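Local coordinates for protein HcgB (Methanococcus maripaludis, PDB 5D5P) that probably acts as a guanylyltransferase that attaches a guanylyl group to the pyridinol precursor during biosynthesis of the [Fe]-hydrogenase cofactor, at residues 49-52 / 53-57; 134-138 / 139-143; 6-9 / 10-14. All coordinates share one frame; numbering follows the deposited sequence.

Interaction 1: residues 49-52 / 53-57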
ATOM      1  N   LYS A  49      -6.457 -11.067 -16.229  1.00 25.72           N
ATOM      2  CA  LYS A  49      -5.600 -10.088 -15.546  1.00 23.78           C
ATOM      3  C   LYS A  49      -4.175 -10.173 -16.078  1.00 24.33           C
ATOM      4  O   LYS A  49      -3.519  -9.134 -16.275  1.00 27.05           O
ATOM      5  CB  LYS A  49      -5.601 -10.312 -14.032  1.00 24.43           C
ATOM      6  CG  LYS A  49      -6.983 -10.069 -13.411  1.00 36.00           C
ATOM      7  CD  LYS A  49      -6.947 -10.095 -11.877  1.00 40.14           C
ATOM      8  CE  LYS A  49      -8.373 -10.208 -11.336  1.00 48.22           C
ATOM      9  NZ  LYS A  49      -8.550 -11.295 -10.337  1.00 50.47           N
ATOM     10  N   PHE A  50      -3.683 -11.393 -16.311  1.00 24.95           N
ATOM     11  CA  PHE A  50      -2.325 -11.549 -16.839  1.00 23.63           C
ATOM     12  C   PHE A  50      -2.154 -10.816 -18.161  1.00 25.59           C
ATOM     13  O   PHE A  50      -1.137 -10.144 -18.399  1.00 29.28           O
ATOM     14  CB  PHE A  50      -1.971 -13.021 -17.039  1.00 24.48           C
ATOM     15  CG  PHE A  50      -0.624 -13.231 -17.657  1.00 29.14           C
ATOM     16  CD1 PHE A  50       0.530 -12.906 -16.968  1.00 28.45           C
ATOM     17  CD2 PHE A  50      -0.512 -13.724 -18.944  1.00 32.60           C
ATOM     18  CE1 PHE A  50       1.764 -13.092 -17.536  1.00 30.12           C
ATOM     19  CE2 PHE A  50       0.733 -13.902 -19.517  1.00 34.23           C
ATOM     20  CZ  PHE A  50       1.869 -13.584 -18.801  1.00 31.88           C
ATOM     21  N   LYS A  51      -3.149 -10.926 -19.027  1.00 28.12           N
ATOM     22  CA  LYS A  51      -3.054 -10.246 -20.315  1.00 31.00           C
ATOM     23  C   LYS A  51      -2.995  -8.725 -20.143  1.00 33.46           C
ATOM     24  O   LYS A  51      -2.211  -8.039 -20.821  1.00 33.79           O
ATOM     25  CB  LYS A  51      -4.216 -10.625 -21.219  1.00 32.83           C
ATOM     26  CG  LYS A  51      -4.175  -9.891 -22.577  1.00 39.79           C
ATOM     27  CD  LYS A  51      -5.353 -10.213 -23.486  1.00 48.84           C
ATOM     28  CE  LYS A  51      -5.294  -9.371 -24.769  1.00 54.30           C
ATOM     29  NZ  LYS A  51      -3.911  -9.263 -25.328  1.00 55.49           N
ATOM     30  N   VAL A  52      -3.840  -8.192 -19.261  1.00 28.63           N
ATOM     31  CA  VAL A  52      -3.818  -6.756 -19.013  1.00 31.73           C
ATOM     32  C   VAL A  52      -2.414  -6.325 -18.576  1.00 29.36           C
ATOM     33  O   VAL A  52      -1.880  -5.355 -19.089  1.00 31.44           O
ATOM     34  CB  VAL A  52      -4.853  -6.332 -17.925  1.00 33.26           C
ATOM     35  CG1 VAL A  52      -4.653  -4.866 -17.522  1.00 34.70           C
ATOM     36  CG2 VAL A  52      -6.261  -6.568 -18.414  1.00 33.72           C
ATOM     37  N   VAL A  53      -1.808  -7.051 -17.636  1.00 27.36           N
ATOM     38  CA  VAL A  53      -0.509  -6.656 -17.106  1.00 25.57           C
ATOM     39  C   VAL A  53       0.583  -6.838 -18.157  1.00 26.45           C
ATOM     40  O   VAL A  53       1.391  -5.953 -18.380  1.00 29.26           O
ATOM     41  CB  VAL A  53      -0.150  -7.460 -15.837  1.00 25.07           C
ATOM     42  CG1 VAL A  53       1.278  -7.204 -15.405  1.00 22.64           C
ATOM     43  CG2 VAL A  53      -1.118  -7.092 -14.696  1.00 26.97           C
ATOM     44  N   SER A  54       0.565  -7.987 -18.815  1.00 24.50           N
ATOM     45  CA  SER A  54       1.596  -8.334 -19.779  1.00 28.83           C
ATOM     46  C   SER A  54       1.617  -7.343 -20.942  1.00 32.58           C
ATOM     47  O   SER A  54       2.689  -6.928 -21.395  1.00 32.94           O
ATOM     48  CB  SER A  54       1.376  -9.771 -20.284  1.00 32.71           C
ATOM     49  OG  SER A  54       2.352 -10.120 -21.246  1.00 39.54           O
ATOM     50  N   ASP A  55       0.444  -6.941 -21.418  1.00 36.33           N
ATOM     51  CA  ASP A  55       0.400  -6.017 -22.538  1.00 38.69           C
ATOM     52  C   ASP A  55       1.041  -4.679 -22.189  1.00 36.80           C
ATOM     53  O   ASP A  55       1.692  -4.074 -23.025  1.00 39.46           O
ATOM     54  CB  ASP A  55      -1.041  -5.796 -23.002  1.00 43.60           C
ATOM     55  CG  ASP A  55      -1.589  -6.980 -23.786  1.00 51.58           C
ATOM     56  OD1 ASP A  55      -0.793  -7.869 -24.156  1.00 55.18           O
ATOM     57  OD2 ASP A  55      -2.815  -7.036 -24.013  1.00 55.43           O
ATOM     58  N   ILE A  56       0.898  -4.239 -20.943  1.00 32.24           N
ATOM     59  CA  ILE A  56       1.483  -2.960 -20.544  1.00 30.33           C
ATOM     60  C   ILE A  56       2.981  -3.094 -20.338  1.00 33.94           C
ATOM     61  O   ILE A  56       3.759  -2.288 -20.828  1.00 39.41           O
ATOM     62  CB  ILE A  56       0.836  -2.418 -19.248  1.00 29.48           C
ATOM     63  CG1 ILE A  56      -0.577  -1.924 -19.544  1.00 35.00           C
ATOM     64  CG2 ILE A  56       1.687  -1.290 -18.656  1.00 28.70           C
ATOM     65  CD1 ILE A  56      -1.410  -1.730 -18.298  1.00 35.51           C
ATOM     66  N   ILE A  57       3.373  -4.110 -19.586  1.00 27.17           N
ATOM     67  CA  ILE A  57       4.781  -4.291 -19.227  1.00 30.31           C
ATOM     68  C   ILE A  57       5.625  -4.596 -20.465  1.00 34.83           C
ATOM     69  O   ILE A  57       6.817  -4.266 -20.512  1.00 37.82           O
ATOM     70  CB  ILE A  57       4.937  -5.393 -18.187  1.00 32.12           C
ATOM     71  CG1 ILE A  57       4.229  -4.966 -16.905  1.00 31.78           C
ATOM     72  CG2 ILE A  57       6.396  -5.681 -17.904  1.00 33.88           C
ATOM     73  CD1 ILE A  57       4.766  -3.671 -16.311  1.00 33.60           C
TER
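With chi1 at 178°, the Lys-51 chain leaves on the side away from the main-chain N and runs extended until a bend at chi4 (42°) turns NZ back toward Asp-55, one helical turn on. Asp-55 sets its own CG anti to the carbonyl carbon, and the two side chains meet in a salt bridge of 2.8 Å between Lys-51 NZ and Asp-55 OD2, the acceptor using the syn lone pair on the side of its other oxygen. Asp-55 N also donates to Lys-51 O at 2.9 Å, so the same pair of residues is joined through both main chain and side chain. Next to them, Phe-50 lays its ring alongside the helix, where CB of Ser-54 sits over one face, 4.2 Å from the centroid and displaced toward the rim, a CH-pi contact. Ser-54 N gives a bond of 2.8 Å to Phe-50 O, and Val-53 N one of 3.0 Å to Lys-49 O. The charged pair faces outward, whereas Phe-50 and Val-53 both touch Val-42 on the inner side. These i to i+4 links run along the amphipathic helix 47-57, the crossover helix of a beta-alpha-beta unit with strands 39-43 and 64-67.

Interaction 2: residues 134-138 / 139-143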
ATOM      1  N   HIS A 134     -17.002   0.575  -5.223  1.00 34.35           N
ATOM      2  CA  HIS A 134     -16.944   1.079  -6.587  1.00 41.25           C
ATOM      3  C   HIS A 134     -17.012  -0.059  -7.599  1.00 40.34           C
ATOM      4  O   HIS A 134     -16.117  -0.914  -7.645  1.00 34.69           O
ATOM      5  CB  HIS A 134     -15.674   1.893  -6.798  1.00 42.71           C
ATOM      6  CG  HIS A 134     -15.585   2.514  -8.158  1.00 49.09           C
ATOM      7  ND1 HIS A 134     -14.615   2.168  -9.076  1.00 52.16           N
ATOM      8  CD2 HIS A 134     -16.367   3.442  -8.764  1.00 51.95           C
ATOM      9  CE1 HIS A 134     -14.793   2.873 -10.183  1.00 51.55           C
ATOM     10  NE2 HIS A 134     -15.847   3.652 -10.018  1.00 52.86           N
ATOM     11  N   LYS A 135     -18.065  -0.048  -8.405  1.00 41.44           N
ATOM     12  CA  LYS A 135     -18.293  -1.037  -9.449  1.00 43.64           C
ATOM     13  C   LYS A 135     -17.527  -0.642 -10.700  1.00 41.23           C
ATOM     14  O   LYS A 135     -17.686   0.472 -11.213  1.00 42.46           O
ATOM     15  CB  LYS A 135     -19.775  -1.126  -9.820  1.00 49.97           C
ATOM     16  CG  LYS A 135     -20.808  -1.425  -8.738  1.00 55.30           C
ATOM     17  CD  LYS A 135     -20.453  -2.607  -7.857  1.00 58.07           C
ATOM     18  CE  LYS A 135     -20.947  -2.387  -6.427  1.00 59.98           C
ATOM     19  NZ  LYS A 135     -21.147  -3.699  -5.737  1.00 59.68           N
ATOM     20  N   ASN A 136     -16.757  -1.581 -11.230  1.00 33.92           N
ATOM     21  CA  ASN A 136     -15.858  -1.291 -12.326  1.00 36.12           C
ATOM     22  C   ASN A 136     -15.378  -2.609 -12.912  1.00 35.80           C
ATOM     23  O   ASN A 136     -15.132  -3.566 -12.174  1.00 38.28           O
ATOM     24  CB  ASN A 136     -14.683  -0.445 -11.852  1.00 36.38           C
ATOM     25  CG  ASN A 136     -14.083   0.379 -12.949  1.00 42.63           C
ATOM     26  OD1 ASN A 136     -14.793   0.933 -13.783  1.00 50.42           O
ATOM     27  ND2 ASN A 136     -12.758   0.423 -12.991  1.00 47.38           N
ATOM     28  N   PRO A 137     -15.273  -2.681 -14.238  1.00 33.14           N
ATOM     29  CA  PRO A 137     -14.784  -3.941 -14.813  1.00 36.62           C
ATOM     30  C   PRO A 137     -13.410  -4.257 -14.294  1.00 38.58           C
ATOM     31  O   PRO A 137     -12.579  -3.347 -14.259  1.00 40.26           O
ATOM     32  CB  PRO A 137     -14.743  -3.661 -16.309  1.00 36.60           C
ATOM     33  CG  PRO A 137     -15.759  -2.546 -16.519  1.00 37.66           C
ATOM     34  CD  PRO A 137     -15.686  -1.707 -15.263  1.00 35.11           C
ATOM     35  N   ILE A 138     -13.171  -5.500 -13.897  1.00 35.96           N
ATOM     36  CA  ILE A 138     -11.909  -5.829 -13.241  1.00 35.26           C
ATOM     37  C   ILE A 138     -10.728  -5.520 -14.163  1.00 34.25           C
ATOM     38  O   ILE A 138      -9.671  -5.133 -13.688  1.00 31.58           O
ATOM     39  CB  ILE A 138     -11.874  -7.306 -12.792  1.00 39.41           C
ATOM     40  CG1 ILE A 138     -10.628  -7.581 -11.961  1.00 37.56           C
ATOM     41  CG2 ILE A 138     -12.001  -8.237 -13.997  1.00 42.43           C
ATOM     42  CD1 ILE A 138     -10.557  -6.745 -10.711  1.00 41.00           C
ATOM     43  N   ASP A 139     -10.912  -5.617 -15.480  1.00 38.16           N
ATOM     44  CA  ASP A 139      -9.778  -5.369 -16.372  1.00 42.54           C
ATOM     45  C   ASP A 139      -9.419  -3.904 -16.403  1.00 39.58           C
ATOM     46  O   ASP A 139      -8.238  -3.540 -16.440  1.00 39.32           O
ATOM     47  CB  ASP A 139     -10.084  -5.785 -17.812  1.00 51.63           C
ATOM     48  CG  ASP A 139     -10.163  -7.266 -17.981  1.00 58.04           C
ATOM     49  OD1 ASP A 139      -9.734  -7.970 -17.039  1.00 58.47           O
ATOM     50  OD2 ASP A 139     -10.631  -7.719 -19.057  1.00 61.01           O
ATOM     51  N   LYS A 140     -10.432  -3.059 -16.297  1.00 36.22           N
ATOM     52  CA  LYS A 140     -10.178  -1.630 -16.289  1.00 36.11           C
ATOM     53  C   LYS A 140      -9.589  -1.245 -14.944  1.00 32.87           C
ATOM     54  O   LYS A 140      -8.736  -0.369 -14.870  1.00 32.27           O
ATOM     55  CB  LYS A 140     -11.460  -0.852 -16.571  1.00 36.25           C
ATOM     56  CG  LYS A 140     -11.705  -0.652 -18.076  1.00 43.46           C
ATOM     57  CD  LYS A 140     -12.795   0.358 -18.355  1.00 47.80           C
ATOM     58  CE  LYS A 140     -12.875   0.684 -19.840  1.00 51.21           C
ATOM     59  NZ  LYS A 140     -13.856   1.768 -20.133  1.00 55.56           N
ATOM     60  N   THR A 141      -9.983  -1.948 -13.892  1.00 31.06           N
ATOM     61  CA  THR A 141      -9.395  -1.705 -12.571  1.00 25.63           C
ATOM     62  C   THR A 141      -7.896  -2.073 -12.524  1.00 28.40           C
ATOM     63  O   THR A 141      -7.070  -1.277 -12.068  1.00 26.36           O
ATOM     64  CB  THR A 141     -10.158  -2.468 -11.482  1.00 30.41           C
ATOM     65  OG1 THR A 141     -11.522  -2.013 -11.452  1.00 31.51           O
ATOM     66  CG2 THR A 141      -9.498  -2.255 -10.111  1.00 34.14           C
ATOM     67  N   VAL A 142      -7.542  -3.256 -13.020  1.00 27.75           N
ATOM     68  CA  VAL A 142      -6.136  -3.673 -13.007  1.00 29.74           C
ATOM     69  C   VAL A 142      -5.296  -2.740 -13.902  1.00 27.40           C
ATOM     70  O   VAL A 142      -4.211  -2.321 -13.518  1.00 26.95           O
ATOM     71  CB  VAL A 142      -6.006  -5.146 -13.451  1.00 33.56           C
ATOM     72  CG1 VAL A 142      -4.547  -5.561 -13.566  1.00 32.27           C
ATOM     73  CG2 VAL A 142      -6.722  -6.040 -12.444  1.00 34.70           C
ATOM     74  N   GLU A 143      -5.825  -2.390 -15.073  1.00 25.02           N
ATOM     75  CA  GLU A 143      -5.159  -1.456 -15.976  1.00 27.21           C
ATOM     76  C   GLU A 143      -4.829  -0.133 -15.281  1.00 28.25           C
ATOM     77  O   GLU A 143      -3.680   0.309 -15.305  1.00 26.75           O
ATOM     78  CB  GLU A 143      -6.029  -1.184 -17.204  1.00 35.97           C
ATOM     79  CG  GLU A 143      -5.406  -0.210 -18.176  1.00 42.08           C
ATOM     80  CD  GLU A 143      -6.291   0.045 -19.391  1.00 51.35           C
ATOM     81  OE1 GLU A 143      -7.520  -0.167 -19.305  1.00 57.29           O
ATOM     82  OE2 GLU A 143      -5.745   0.426 -20.441  1.00 52.49           O
TER
HETATM   83  O   HOH W   1     -12.957  -3.148  -9.545  1.00 47.88           O
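Asn-136 and Thr-141 meet through their polar ends: ND2 of Asn-136 donates to OG1 of Thr-141 at 3.1 Å, with an N-H...O angle of 147° and the hydroxyl tilted 21° out of the amide plane. A water lies 2.6 Å from Thr-141 OG1 and makes a weak bond to Asn-136 O, bridging the side chain of one residue to the main chain of the other. The hydroxyl comes to this side because OG1 stands beside the backbone N of Thr-141 (chi1 -61°), facing back over the start of the helix. Pro-137 occupies the N-cap position, and its carbonyl opens the helical pattern, accepting Thr-141 N at 3.0 Å and, weakly, Lys-140 N. Val-142 N follows with a bond of 2.9 Å to Ile-138 O. On another side of this first turn, CG1 of Ile-138 rests 4.2 Å from CG2 of Val-142, an apolar pair one turn apart. The contact thus joins the loop after strand 122-128 to the first turns of helix 138-151. Ile-138 and Asp-139 pack on helix 47-57, while Ile-138, Thr-141 and Val-142 touch Arg-101 of strand 97-103.

Interaction 3: residues 6-9 / 10-14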
ATOM      1  N   THR A   6      21.337   3.316  -4.084  1.00 38.04           N
ATOM      2  CA  THR A   6      20.450   4.395  -3.661  1.00 38.05           C
ATOM      3  C   THR A   6      19.947   4.091  -2.266  1.00 36.96           C
ATOM      4  O   THR A   6      19.824   4.996  -1.446  1.00 38.13           O
ATOM      5  CB  THR A   6      19.269   4.626  -4.635  1.00 37.41           C
ATOM      6  OG1 THR A   6      18.430   3.467  -4.679  1.00 38.37           O
ATOM      7  CG2 THR A   6      19.790   4.965  -6.039  1.00 40.22           C
ATOM      8  N   ILE A   7      19.695   2.811  -1.978  1.00 34.68           N
ATOM      9  CA  ILE A   7      19.247   2.423  -0.650  1.00 33.89           C
ATOM     10  C   ILE A   7      20.332   2.654   0.399  1.00 35.84           C
ATOM     11  O   ILE A   7      20.067   3.245   1.442  1.00 36.54           O
ATOM     12  CB  ILE A   7      18.791   0.946  -0.616  1.00 31.87           C
ATOM     13  CG1 ILE A   7      17.512   0.794  -1.433  1.00 33.51           C
ATOM     14  CG2 ILE A   7      18.605   0.496   0.801  1.00 32.01           C
ATOM     15  CD1 ILE A   7      17.096  -0.646  -1.659  1.00 30.96           C
ATOM     16  N   LYS A   8      21.555   2.215   0.116  1.00 37.22           N
ATOM     17  CA  LYS A   8      22.638   2.384   1.065  1.00 39.77           C
ATOM     18  C   LYS A   8      22.835   3.885   1.356  1.00 41.71           C
ATOM     19  O   LYS A   8      22.929   4.291   2.501  1.00 42.82           O
ATOM     20  CB  LYS A   8      23.922   1.747   0.516  1.00 41.90           C
ATOM     21  CG  LYS A   8      25.107   1.702   1.471  1.00 46.08           C
ATOM     22  CD  LYS A   8      26.295   1.056   0.774  1.00 52.09           C
ATOM     23  CE  LYS A   8      27.549   0.981   1.659  1.00 60.12           C
ATOM     24  NZ  LYS A   8      28.214   2.302   1.888  1.00 65.18           N
ATOM     25  N   SER A   9      22.827   4.719   0.322  1.00 42.38           N
ATOM     26  CA  SER A   9      23.038   6.149   0.533  0.74 44.84           C
ATOM     27  C   SER A   9      21.889   6.785   1.319  1.00 43.84           C
ATOM     28  O   SER A   9      22.120   7.640   2.175  1.00 45.90           O
ATOM     29  CB  SER A   9      23.214   6.876  -0.795  0.74 46.26           C
ATOM     30  OG  SER A   9      23.316   8.268  -0.564  0.74 48.99           O
ATOM     31  N   ALA A  10      20.659   6.370   1.031  1.00 41.40           N
ATOM     32  CA  ALA A  10      19.510   6.915   1.728  1.00 43.18           C
ATOM     33  C   ALA A  10      19.521   6.492   3.189  1.00 42.89           C
ATOM     34  O   ALA A  10      19.131   7.260   4.060  1.00 44.64           O
ATOM     35  CB  ALA A  10      18.216   6.471   1.067  1.00 42.86           C
ATOM     36  N   TYR A  11      19.913   5.248   3.444  1.00 40.53           N
ATOM     37  CA  TYR A  11      19.935   4.748   4.817  1.00 39.78           C
ATOM     38  C   TYR A  11      20.925   5.543   5.652  1.00 43.94           C
ATOM     39  O   TYR A  11      20.637   5.938   6.789  1.00 45.05           O
ATOM     40  CB  TYR A  11      20.283   3.262   4.859  1.00 38.40           C
ATOM     41  CG  TYR A  11      19.098   2.362   4.538  1.00 36.27           C
ATOM     42  CD1 TYR A  11      17.918   2.895   4.045  1.00 36.84           C
ATOM     43  CD2 TYR A  11      19.164   0.991   4.763  1.00 35.05           C
ATOM     44  CE1 TYR A  11      16.820   2.084   3.756  1.00 34.29           C
ATOM     45  CE2 TYR A  11      18.078   0.160   4.487  1.00 33.09           C
ATOM     46  CZ  TYR A  11      16.911   0.706   3.996  1.00 32.24           C
ATOM     47  OH  TYR A  11      15.838  -0.113   3.720  1.00 30.30           O
ATOM     48  N   GLU A  12      22.081   5.806   5.061  1.00 44.44           N
ATOM     49  CA  GLU A  12      23.129   6.541   5.752  1.00 48.19           C
ATOM     50  C   GLU A  12      22.711   7.973   6.077  1.00 50.80           C
ATOM     51  O   GLU A  12      23.051   8.515   7.137  1.00 51.95           O
ATOM     52  CB  GLU A  12      24.395   6.512   4.906  1.00 51.88           C
ATOM     53  CG  GLU A  12      25.113   5.182   4.955  1.00 55.09           C
ATOM     54  CD  GLU A  12      26.048   4.976   3.775  1.00 62.92           C
ATOM     55  OE1 GLU A  12      26.339   5.953   3.055  1.00 64.63           O
ATOM     56  OE2 GLU A  12      26.503   3.833   3.572  1.00 68.18           O
ATOM     57  N   GLU A  13      21.974   8.591   5.164  1.00 49.11           N
ATOM     58  CA  GLU A  13      21.499   9.951   5.390  1.00 54.73           C
ATOM     59  C   GLU A  13      20.288  10.067   6.344  1.00 56.88           C
ATOM     60  O   GLU A  13      20.160  11.094   7.015  1.00 57.83           O
ATOM     61  CB  GLU A  13      21.233  10.641   4.050  1.00 56.47           C
ATOM     62  CG  GLU A  13      22.482  10.648   3.170  1.00 61.78           C
ATOM     63  CD  GLU A  13      23.669  11.350   3.846  1.00 71.46           C
ATOM     64  OE1 GLU A  13      23.584  12.570   4.107  1.00 76.21           O
ATOM     65  OE2 GLU A  13      24.690  10.679   4.127  1.00 73.37           O
ATOM     66  N   SER A  14      19.394   9.068   6.407  1.00 55.21           N
ATOM     67  CA  SER A  14      18.251   9.172   7.338  1.00 57.70           C
ATOM     68  C   SER A  14      18.736   9.222   8.782  1.00 62.71           C
ATOM     69  O   SER A  14      18.166   9.923   9.623  1.00 65.89           O
ATOM     70  CB  SER A  14      17.266   7.989   7.198  1.00 54.20           C
ATOM     71  OG  SER A  14      16.393   8.101   6.078  1.00 51.41           O
TER
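The Tyr-11 ring carries the CG2 methyl of Ile-7 on one face, almost over its centre: the carbon is 3.7 Å from the centroid and 13° off the ring normal, a close CH-pi contact. The two side chains run alongside each other and point the same way, with CG2 anti to the backbone N of Ile-7 and the ring swung to the N side of its own residue (chi1 -80°). Their backbones are joined as well, Tyr-11 N to Ile-7 O at 2.8 Å. Were the ring of Tyr-11 cut back to an alanine, the CG2 methyl of Ile-7 would probably lose its aromatic cover, and packing on Asp-76 of the second subunit would probably be weakened. Farther round the helix, Lys-8 and Glu-12 form a salt bridge, NZ to OE2 at 2.8 Å, through the syn lone pair of OE2. The lysine reaches it by a bend at its last torsion, and Glu-12 N also bonds to Lys-8 O at 3.1 Å. The charged pair is solvent-exposed, whereas Ala-10 is buried. All of this belongs to helix 3-15, where Thr-6 and Ala-10 touch helix 24-35, while Ile-7 and Ala-10 pack on Pro-107 and Tyr-11 on Asp-76 of the second subunit.

Overall arrangement
Along the chain interaction 3 comes first, then interaction 1, then interaction 2. Interactions 1 and 2, with centres 13 Å apart, lie on neighbouring helices, 47-57 and 138-151, and touch directly: CE of Lys-49 approaches CG1 of Ile-138 to 3.5 Å, and CG2 of Val-53 approaches CG1 of Val-142 to 3.9 Å. Both helices also contact strand 97-103 of the mixed sheet, so residues almost 90 positions apart in sequence pack together against one strand. Interaction 3 lies on the opposite side of the chain's centre, about 33 Å from interaction 1 and 37 Å from interaction 2 between centres. There helix 3-15 meets the second subunit, placing this contact at the dimer interface.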